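Local coordinates for protein NADPH-flavin oxidoreductase (PDB 1BKJ) that catalyses the NADPH-dependent reduction of FMN to FMNH2, supplying reduced flavin to the luciferase of a luminous marine bacterium, at residues Asn58-Phe63 against Gly130-Ser135; Leu77-Asp82 against Val151-Cys156. All blocks are in the same frame, centred on the assembly; numbering follows the deposited sequence.

Contact 1: Asn58-Phe63 against Gly130-Ser135; sequences NELAQF and GGLRNS. With FMN (flavin mononucleotide), chain D.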
ATOM      1  N   ASN A  58      20.921  15.625  -0.830  1.00 18.67           N
ATOM      2  CA  ASN A  58      22.191  15.041  -1.245  1.00 18.58           C
ATOM      3  C   ASN A  58      22.503  13.847  -0.322  1.00 18.69           C
ATOM      4  O   ASN A  58      22.878  12.758  -0.799  1.00 18.07           O
ATOM      5  CB  ASN A  58      23.308  16.099  -1.205  1.00 18.59           C
ATOM      6  N   GLU A  59      22.216  14.023   0.973  1.00 18.51           N
ATOM      7  CA  GLU A  59      22.435  12.981   1.976  1.00 18.98           C
ATOM      8  C   GLU A  59      21.444  11.825   1.767  1.00 17.94           C
ATOM      9  O   GLU A  59      21.828  10.656   1.904  1.00 17.19           O
ATOM     10  CB  GLU A  59      22.319  13.543   3.402  1.00 21.30           C
ATOM     11  CG  GLU A  59      23.441  14.515   3.792  1.00 26.50           C
ATOM     12  CD  GLU A  59      23.296  15.090   5.211  1.00 29.82           C
ATOM     13  OE1 GLU A  59      23.785  14.445   6.161  1.00 32.53           O
ATOM     14  OE2 GLU A  59      22.712  16.191   5.382  1.00 31.68           O
ATOM     15  N   LEU A  60      20.206  12.150   1.373  1.00 16.38           N
ATOM     16  CA  LEU A  60      19.178  11.130   1.118  1.00 15.96           C
ATOM     17  C   LEU A  60      19.448  10.292  -0.134  1.00 15.71           C
ATOM     18  O   LEU A  60      19.151   9.096  -0.152  1.00 16.18           O
ATOM     19  CB  LEU A  60      17.773  11.733   1.073  1.00 15.21           C
ATOM     20  CG  LEU A  60      17.175  12.092   2.441  1.00 14.92           C
ATOM     21  CD1 LEU A  60      15.943  12.932   2.266  1.00 14.06           C
ATOM     22  CD2 LEU A  60      16.879  10.849   3.248  1.00 15.53           C
ATOM     23  N   ALA A  61      20.072  10.901  -1.146  1.00 15.04           N
ATOM     24  CA  ALA A  61      20.427  10.193  -2.379  1.00 14.67           C
ATOM     25  C   ALA A  61      21.478   9.134  -2.080  1.00 14.93           C
ATOM     26  O   ALA A  61      21.401   8.028  -2.590  1.00 15.36           O
ATOM     27  CB  ALA A  61      20.930  11.175  -3.446  1.00 14.99           C
ATOM     28  N   GLN A  62      22.387   9.460  -1.161  1.00 15.16           N
ATOM     29  CA  GLN A  62      23.446   8.555  -0.733  1.00 16.23           C
ATOM     30  C   GLN A  62      22.843   7.439   0.116  1.00 16.31           C
ATOM     31  O   GLN A  62      23.155   6.261  -0.084  1.00 16.17           O
ATOM     32  CB  GLN A  62      24.502   9.323   0.069  1.00 17.63           C
ATOM     33  CG  GLN A  62      25.692   8.503   0.526  1.00 20.16           C
ATOM     34  CD  GLN A  62      26.673   9.337   1.288  1.00 22.98           C
ATOM     35  OE1 GLN A  62      27.291  10.255   0.734  1.00 24.69           O
ATOM     36  NE2 GLN A  62      26.805   9.055   2.574  1.00 24.33           N
ATOM     37  N   PHE A  63      21.928   7.815   1.012  1.00 16.13           N
ATOM     38  CA  PHE A  63      21.273   6.856   1.891  1.00 16.62           C
ATOM     39  C   PHE A  63      20.342   5.910   1.152  1.00 16.79           C
ATOM     40  O   PHE A  63      19.993   4.863   1.674  1.00 17.35           O
ATOM     41  CB  PHE A  63      20.535   7.573   3.021  1.00 17.50           C
ATOM     42  CG  PHE A  63      21.436   8.120   4.105  1.00 17.77           C
ATOM     43  CD1 PHE A  63      22.686   7.530   4.381  1.00 19.09           C
ATOM     44  CD2 PHE A  63      21.039   9.240   4.852  1.00 18.40           C
ATOM     45  CE1 PHE A  63      23.539   8.052   5.387  1.00 20.90           C
ATOM     46  CE2 PHE A  63      21.876   9.776   5.865  1.00 19.45           C
ATOM     47  CZ  PHE A  63      23.131   9.181   6.132  1.00 20.13           C
ATOM     48  N   GLY A 130      12.516   2.636  -2.272  1.00 11.87           N
ATOM     49  CA  GLY A 130      12.540   1.772  -1.103  1.00 12.65           C
ATOM     50  C   GLY A 130      13.952   1.571  -0.584  1.00 13.20           C
ATOM     51  O   GLY A 130      14.144   1.035   0.512  1.00 13.71           O
ATOM     52  N   GLY A 131      14.931   2.043  -1.365  1.00 13.51           N
ATOM     53  CA  GLY A 131      16.342   1.956  -1.023  1.00 13.43           C
ATOM     54  C   GLY A 131      16.729   2.634   0.281  1.00 13.53           C
ATOM     55  O   GLY A 131      17.736   2.268   0.875  1.00 14.03           O
ATOM     56  N   LEU A 132      15.918   3.595   0.730  1.00 13.35           N
ATOM     57  CA  LEU A 132      16.128   4.311   1.989  1.00 13.56           C
ATOM     58  C   LEU A 132      16.166   3.388   3.203  1.00 13.32           C
ATOM     59  O   LEU A 132      16.830   3.697   4.197  1.00 12.62           O
ATOM     60  CB  LEU A 132      15.010   5.344   2.210  1.00 14.47           C
ATOM     61  CG  LEU A 132      14.980   6.598   1.331  1.00 15.25           C
ATOM     62  CD1 LEU A 132      13.791   7.474   1.731  1.00 15.38           C
ATOM     63  CD2 LEU A 132      16.290   7.362   1.472  1.00 15.17           C
ATOM     64  N   ARG A 133      15.476   2.249   3.102  1.00 13.94           N
ATOM     65  CA  ARG A 133      15.400   1.251   4.192  1.00 14.73           C
ATOM     66  C   ARG A 133      16.721   0.544   4.512  1.00 15.21           C
ATOM     67  O   ARG A 133      16.922   0.079   5.639  1.00 14.96           O
ATOM     68  CB  ARG A 133      14.287   0.219   3.946  1.00 13.75           C
ATOM     69  CG  ARG A 133      12.876   0.791   4.097  1.00 12.85           C
ATOM     70  CD  ARG A 133      11.812  -0.298   4.321  1.00 12.34           C
ATOM     71  NE  ARG A 133      11.822  -1.338   3.300  1.00 11.26           N
ATOM     72  CZ  ARG A 133      11.249  -1.253   2.101  1.00 11.70           C
ATOM     73  NH1 ARG A 133      10.587  -0.164   1.721  1.00 12.44           N
ATOM     74  NH2 ARG A 133      11.373  -2.261   1.254  1.00 11.64           N
ATOM     75  N   ASN A 134      17.649   0.542   3.552  1.00 16.51           N
ATOM     76  CA  ASN A 134      18.959  -0.073   3.766  1.00 17.62           C
ATOM     77  C   ASN A 134      19.837   0.768   4.734  1.00 17.45           C
ATOM     78  O   ASN A 134      20.764   0.253   5.360  1.00 17.50           O
ATOM     79  CB  ASN A 134      19.648  -0.359   2.421  1.00 19.95           C
ATOM     80  CG  ASN A 134      20.680  -1.471   2.526  1.00 23.22           C
ATOM     81  OD1 ASN A 134      20.410  -2.536   3.103  1.00 24.30           O
ATOM     82  ND2 ASN A 134      21.886  -1.215   2.021  1.00 23.97           N
ATOM     83  N   SER A 135      19.465   2.039   4.900  1.00 17.42           N
ATOM     84  CA  SER A 135      20.116   2.992   5.809  1.00 17.85           C
ATOM     85  C   SER A 135      19.007   3.629   6.667  1.00 17.39           C
ATOM     86  O   SER A 135      19.038   4.830   6.948  1.00 17.67           O
ATOM     87  CB  SER A 135      20.829   4.082   5.007  1.00 18.45           C
ATOM     88  OG  SER A 135      21.985   3.577   4.361  1.00 22.01           O
TER
HETATM   89  N1  FMN D 241      13.073   1.912  -8.288  1.00 12.32           N
HETATM   90  C2  FMN D 241      14.318   2.485  -8.174  1.00 12.77           C
HETATM   91  O2  FMN D 241      15.046   2.752  -9.095  1.00 13.92           O
HETATM   92  N3  FMN D 241      14.710   2.658  -6.853  1.00 13.10           N
HETATM   93  C4  FMN D 241      14.081   2.125  -5.689  1.00 12.97           C
HETATM   94  O4  FMN D 241      14.644   2.271  -4.620  1.00 14.65           O
HETATM   95  C4A FMN D 241      12.836   1.457  -5.939  1.00 12.67           C
HETATM   96  N5  FMN D 241      12.072   1.168  -4.816  1.00 12.23           N
HETATM   97  C5A FMN D 241      10.730   0.779  -4.951  1.00 11.50           C
HETATM   98  C6  FMN D 241       9.983   0.646  -3.796  1.00 11.86           C
HETATM   99  C7  FMN D 241       8.629   0.322  -3.872  1.00 11.58           C
HETATM  100  C7M FMN D 241       7.807   0.398  -2.551  1.00 11.89           C
HETATM  101  C8  FMN D 241       8.032   0.086  -5.143  1.00 11.79           C
HETATM  102  C8M FMN D 241       6.628  -0.394  -5.318  1.00 10.46           C
HETATM  103  C9  FMN D 241       8.765   0.217  -6.294  1.00 11.32           C
HETATM  104  C9A FMN D 241      10.146   0.581  -6.229  1.00 11.70           C
HETATM  105  N10 FMN D 241      10.962   0.829  -7.393  1.00 12.66           N
HETATM  106  C10 FMN D 241      12.272   1.357  -7.258  1.00 12.23           C
HETATM  107  C1' FMN D 241      10.427   0.852  -8.646  1.00 12.59           C
HETATM  108  C2' FMN D 241      10.625  -0.366  -9.519  1.00 13.09           C
HETATM  109  O2' FMN D 241      11.790  -1.077  -9.525  1.00 13.30           O
HETATM  110  C3' FMN D 241       9.541  -0.722 -10.447  1.00 14.23           C
HETATM  111  O3' FMN D 241       8.234  -0.414 -10.034  1.00 14.76           O
HETATM  112  C4' FMN D 241       9.625  -1.889 -11.394  1.00 14.16           C
HETATM  113  O4' FMN D 241      10.871  -2.487 -11.660  1.00 17.45           O
HETATM  114  C5' FMN D 241       8.553  -2.156 -12.337  1.00 14.17           C
HETATM  115  O5' FMN D 241       8.796  -1.144 -13.361  1.00 14.48           O
HETATM  116  P   FMN D 241       7.804   0.108 -13.685  1.00 14.02           P
HETATM  117  O1P FMN D 241       6.624  -0.525 -14.245  1.00 14.95           O
HETATM  118  O2P FMN D 241       8.625   0.951 -14.588  1.00 14.16           O
HETATM  119  O3P FMN D 241       7.402   0.750 -12.412  1.00 15.05           O

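Contact 2: Leu77-Asp82 against Val151-Cys156; sequences LVFCID and VLFGMC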
ATOM      1  N   LEU A  77       9.313  13.184  -1.643  1.00 13.53           N
ATOM      2  CA  LEU A  77       8.406  12.918  -0.520  1.00 12.91           C
ATOM      3  C   LEU A  77       8.789  11.616   0.187  1.00 13.27           C
ATOM      4  O   LEU A  77       9.055  10.617  -0.477  1.00 13.77           O
ATOM      5  CB  LEU A  77       6.971  12.782  -1.037  1.00 12.57           C
ATOM      6  CG  LEU A  77       6.355  13.857  -1.928  1.00 12.61           C
ATOM      7  CD1 LEU A  77       4.962  13.420  -2.314  1.00 12.39           C
ATOM      8  CD2 LEU A  77       6.330  15.218  -1.220  1.00 12.24           C
ATOM      9  N   VAL A  78       8.847  11.633   1.523  1.00 13.05           N
ATOM     10  CA  VAL A  78       9.189  10.443   2.302  1.00 12.41           C
ATOM     11  C   VAL A  78       7.948  10.024   3.095  1.00 12.25           C
ATOM     12  O   VAL A  78       7.419  10.809   3.881  1.00 12.38           O
ATOM     13  CB  VAL A  78      10.381  10.692   3.271  1.00 12.99           C
ATOM     14  CG1 VAL A  78      10.831   9.383   3.914  1.00 12.69           C
ATOM     15  CG2 VAL A  78      11.566  11.336   2.550  1.00 12.74           C
ATOM     16  N   PHE A  79       7.490   8.790   2.866  1.00 11.74           N
ATOM     17  CA  PHE A  79       6.303   8.246   3.523  1.00 10.82           C
ATOM     18  C   PHE A  79       6.679   7.494   4.761  1.00 10.84           C
ATOM     19  O   PHE A  79       7.502   6.581   4.716  1.00 10.56           O
ATOM     20  CB  PHE A  79       5.526   7.359   2.565  1.00 11.91           C
ATOM     21  CG  PHE A  79       4.821   8.121   1.492  1.00 12.46           C
ATOM     22  CD1 PHE A  79       5.531   8.639   0.387  1.00 12.51           C
ATOM     23  CD2 PHE A  79       3.450   8.387   1.610  1.00 12.37           C
ATOM     24  CE1 PHE A  79       4.874   9.430  -0.593  1.00 13.42           C
ATOM     25  CE2 PHE A  79       2.779   9.169   0.648  1.00 12.88           C
ATOM     26  CZ  PHE A  79       3.493   9.696  -0.462  1.00 13.24           C
ATOM     27  N   CYS A  80       6.034   7.871   5.857  1.00 10.87           N
ATOM     28  CA  CYS A  80       6.316   7.309   7.165  1.00 11.91           C
ATOM     29  C   CYS A  80       5.092   6.828   7.925  1.00 12.03           C
ATOM     30  O   CYS A  80       4.017   7.430   7.830  1.00 11.77           O
ATOM     31  CB  CYS A  80       6.979   8.383   8.057  1.00 12.77           C
ATOM     32  SG  CYS A  80       8.409   9.247   7.386  1.00 16.07           S
ATOM     33  N   ILE A  81       5.293   5.771   8.725  1.00 12.03           N
ATOM     34  CA  ILE A  81       4.255   5.244   9.634  1.00 12.42           C
ATOM     35  C   ILE A  81       4.287   6.262  10.784  1.00 12.57           C
ATOM     36  O   ILE A  81       5.372   6.681  11.206  1.00 12.10           O
ATOM     37  CB  ILE A  81       4.613   3.839  10.237  1.00 12.56           C
ATOM     38  CG1 ILE A  81       4.691   2.778   9.140  1.00 11.38           C
ATOM     39  CG2 ILE A  81       3.571   3.442  11.300  1.00 12.21           C
ATOM     40  CD1 ILE A  81       5.200   1.434   9.592  1.00 12.58           C
ATOM     41  N   ASP A  82       3.120   6.676  11.265  1.00 12.85           N
ATOM     42  CA  ASP A  82       3.065   7.653  12.339  1.00 13.48           C
ATOM     43  C   ASP A  82       1.970   7.383  13.372  1.00 13.24           C
ATOM     44  O   ASP A  82       0.790   7.613  13.113  1.00 12.84           O
ATOM     45  CB  ASP A  82       2.876   9.057  11.739  1.00 14.40           C
ATOM     46  CG  ASP A  82       3.072  10.191  12.752  1.00 16.13           C
ATOM     47  OD1 ASP A  82       3.139   9.955  13.974  1.00 16.14           O
ATOM     48  OD2 ASP A  82       3.135  11.354  12.318  1.00 17.40           O
ATOM     49  N   VAL A 151      10.446   5.178   8.922  1.00 13.79           N
ATOM     50  CA  VAL A 151      10.507   5.457   7.483  1.00 13.09           C
ATOM     51  C   VAL A 151      10.203   4.181   6.700  1.00 12.81           C
ATOM     52  O   VAL A 151      10.604   3.092   7.115  1.00 13.09           O
ATOM     53  CB  VAL A 151      11.898   6.090   7.047  1.00 13.27           C
ATOM     54  CG1 VAL A 151      13.069   5.220   7.454  1.00 14.06           C
ATOM     55  CG2 VAL A 151      11.948   6.322   5.528  1.00 13.73           C
ATOM     56  N   LEU A 152       9.434   4.319   5.619  1.00 12.35           N
ATOM     57  CA  LEU A 152       9.090   3.201   4.758  1.00 12.46           C
ATOM     58  C   LEU A 152       9.683   3.338   3.364  1.00 12.39           C
ATOM     59  O   LEU A 152      10.352   2.430   2.891  1.00 13.10           O
ATOM     60  CB  LEU A 152       7.583   3.006   4.678  1.00 13.05           C
ATOM     61  CG  LEU A 152       6.883   2.403   5.894  1.00 14.94           C
ATOM     62  CD1 LEU A 152       5.442   2.226   5.527  1.00 15.24           C
ATOM     63  CD2 LEU A 152       7.487   1.053   6.314  1.00 15.81           C
ATOM     64  N   PHE A 153       9.393   4.440   2.679  1.00 11.67           N
ATOM     65  CA  PHE A 153       9.933   4.665   1.343  1.00 11.42           C
ATOM     66  C   PHE A 153       9.832   6.131   0.968  1.00 11.61           C
ATOM     67  O   PHE A 153       9.113   6.892   1.605  1.00 11.68           O
ATOM     68  CB  PHE A 153       9.224   3.786   0.274  1.00 10.40           C
ATOM     69  CG  PHE A 153       7.718   3.928   0.245  1.00  9.69           C
ATOM     70  CD1 PHE A 153       7.103   4.952  -0.506  1.00  9.89           C
ATOM     71  CD2 PHE A 153       6.901   3.066   0.999  1.00  9.77           C
ATOM     72  CE1 PHE A 153       5.709   5.125  -0.500  1.00 10.29           C
ATOM     73  CE2 PHE A 153       5.493   3.228   1.021  1.00 10.35           C
ATOM     74  CZ  PHE A 153       4.896   4.261   0.268  1.00 10.82           C
ATOM     75  N   GLY A 154      10.545   6.495  -0.091  1.00 11.36           N
ATOM     76  CA  GLY A 154      10.500   7.841  -0.616  1.00 11.62           C
ATOM     77  C   GLY A 154       9.818   7.817  -1.977  1.00 11.94           C
ATOM     78  O   GLY A 154       9.413   6.748  -2.460  1.00 12.25           O
ATOM     79  N   MET A 155       9.673   8.988  -2.590  1.00 12.23           N
ATOM     80  CA  MET A 155       9.068   9.108  -3.912  1.00 12.24           C
ATOM     81  C   MET A 155       9.625  10.327  -4.631  1.00 12.46           C
ATOM     82  O   MET A 155       9.598  11.437  -4.094  1.00 11.70           O
ATOM     83  CB  MET A 155       7.536   9.212  -3.825  1.00 13.09           C
ATOM     84  CG  MET A 155       6.851   9.247  -5.195  1.00 14.32           C
ATOM     85  SD  MET A 155       5.081   9.348  -5.104  1.00 17.29           S
ATOM     86  CE  MET A 155       4.697   7.653  -4.773  1.00 17.90           C
ATOM     87  N   CYS A 156      10.161  10.095  -5.827  1.00 12.72           N
ATOM     88  CA  CYS A 156      10.689  11.162  -6.675  1.00 13.78           C
ATOM     89  C   CYS A 156       9.580  11.588  -7.631  1.00 14.66           C
ATOM     90  O   CYS A 156       8.868  10.742  -8.162  1.00 15.14           O
ATOM     91  CB  CYS A 156      11.864  10.673  -7.527  1.00 12.99           C
ATOM     92  SG  CYS A 156      13.313  10.166  -6.633  1.00 14.95           S
TER

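Contact 1: Asn58-Phe63 against Gly130-Ser135
Phe63, at the C-terminal end of helix 54-63, meets Ser135 with both its ring and its carbonyl. Ser135 CB approaches the ring obliquely, 4.0 Å from Phe63 CD1, and also lies 3.5 Å from Phe63 O. Phe63 CG stands anti to its carbonyl carbon (chi1 -75°), which spreads ring and oxygen apart with the serine CB beside both. One turn back along the helix, Leu60 CD2 touches Leu132 CD2 at 4.0 Å, methyl to methyl, and the same Leu132 CD2 rests on Leu60 O at 3.7 Å. Residues 131-134 form a 3-10 turn that leads from strand 125-129 toward helix 136-142, in a region of the nitroreductase fold that cradles the flavin. Just before it, Gly130 N gives a fairly straight hydrogen bond to FMN N5 (3.0 Å, 162°), while Gly131 N donates to FMN O4 at 3.3 Å. These donors probably help to polarise the N5/O4 edge of the isoalloxazine. No hydrogen bond joins helix and turn: Phe63 O and Gly131 O, two acceptors, simply lie close. Leu132 also packs on Phe76 of the sheet, and Phe63 on Gln138 and Val139 of helix 136-142.

Contact 2: Leu77-Asp82 against Val151-Cys156
Phe79, which buries more surface here than any other residue, packs against Phe153 across the two inner strands of the chain's antiparallel sheet. Phe153 CG stands between its backbone N and carbonyl carbon (chi1 54°), and Phe79 CB lies over one face of the ring it carries, 4.1 Å from the centroid, in a CH-pi contact. The two rings are nearly parallel, at 20°, but slid so far apart that they barely overlap; Phe79 CD1 comes within 3.6 Å of Phe153 CE1. At the edge of the Phe79 ring, Met155 CB makes a further apolar contact. Phe79 N donates to Phe153 O at 2.8 Å, nearly along the C=O axis, and Phe79 O accepts from Leu152 N at 3.1 Å. Leu152 and Phe153 thus both oppose Phe79, a classic beta bulge. Ile81 CG1 and CD1 lie firmly against the branch and both methyls of Leu152, CG1 3.7 Å from Leu152 CD1. On the other face of the sheet, Val78 CG1 packs against Val151 CG2 at 3.6 Å.

Elsewhere the fit is looser. Cys80 SG stays 4.3 Å from Val151 CA, and Asp82 turns to Ser47 and to Tyr181 of the second subunit. Leu77 N reaches Met155 O at 3.0 Å, but the return bond from Met155 N to Leu77 O is weak and bent (123°), and Gly154 CA-H also points at Leu77 O. Even so, every touching residue is buried. With main-chain hydrogen bonds setting the register and hydrocarbon and aromatic surfaces filling the faces, cohesion between the strands depends on no charged pair.

From the N terminus, the chain runs through helix 54-63 into strand 75-82, then through helix 98-121 to strand 125-129 and the turn at 130-135, where contact 1 closes its loop. It continues through helix 136-142 into strand 149-158, where contact 2 closes a second loop, begun at 77-82. The segments alternate, so the two closures cross, and helix 98-121 and strand 125-129 lie within both loops. Contact 1 ties helix 54-63 to the flavin-binding turn, and contact 2 joins strands 75-82 and 149-158. They meet directly: Arg133 NH1 probably hydrogen-bonds Leu152 O at 2.9 Å, and Leu132 CD1 packs against Val78 CG1 at 4.1 Å, setting the turn against the sheet.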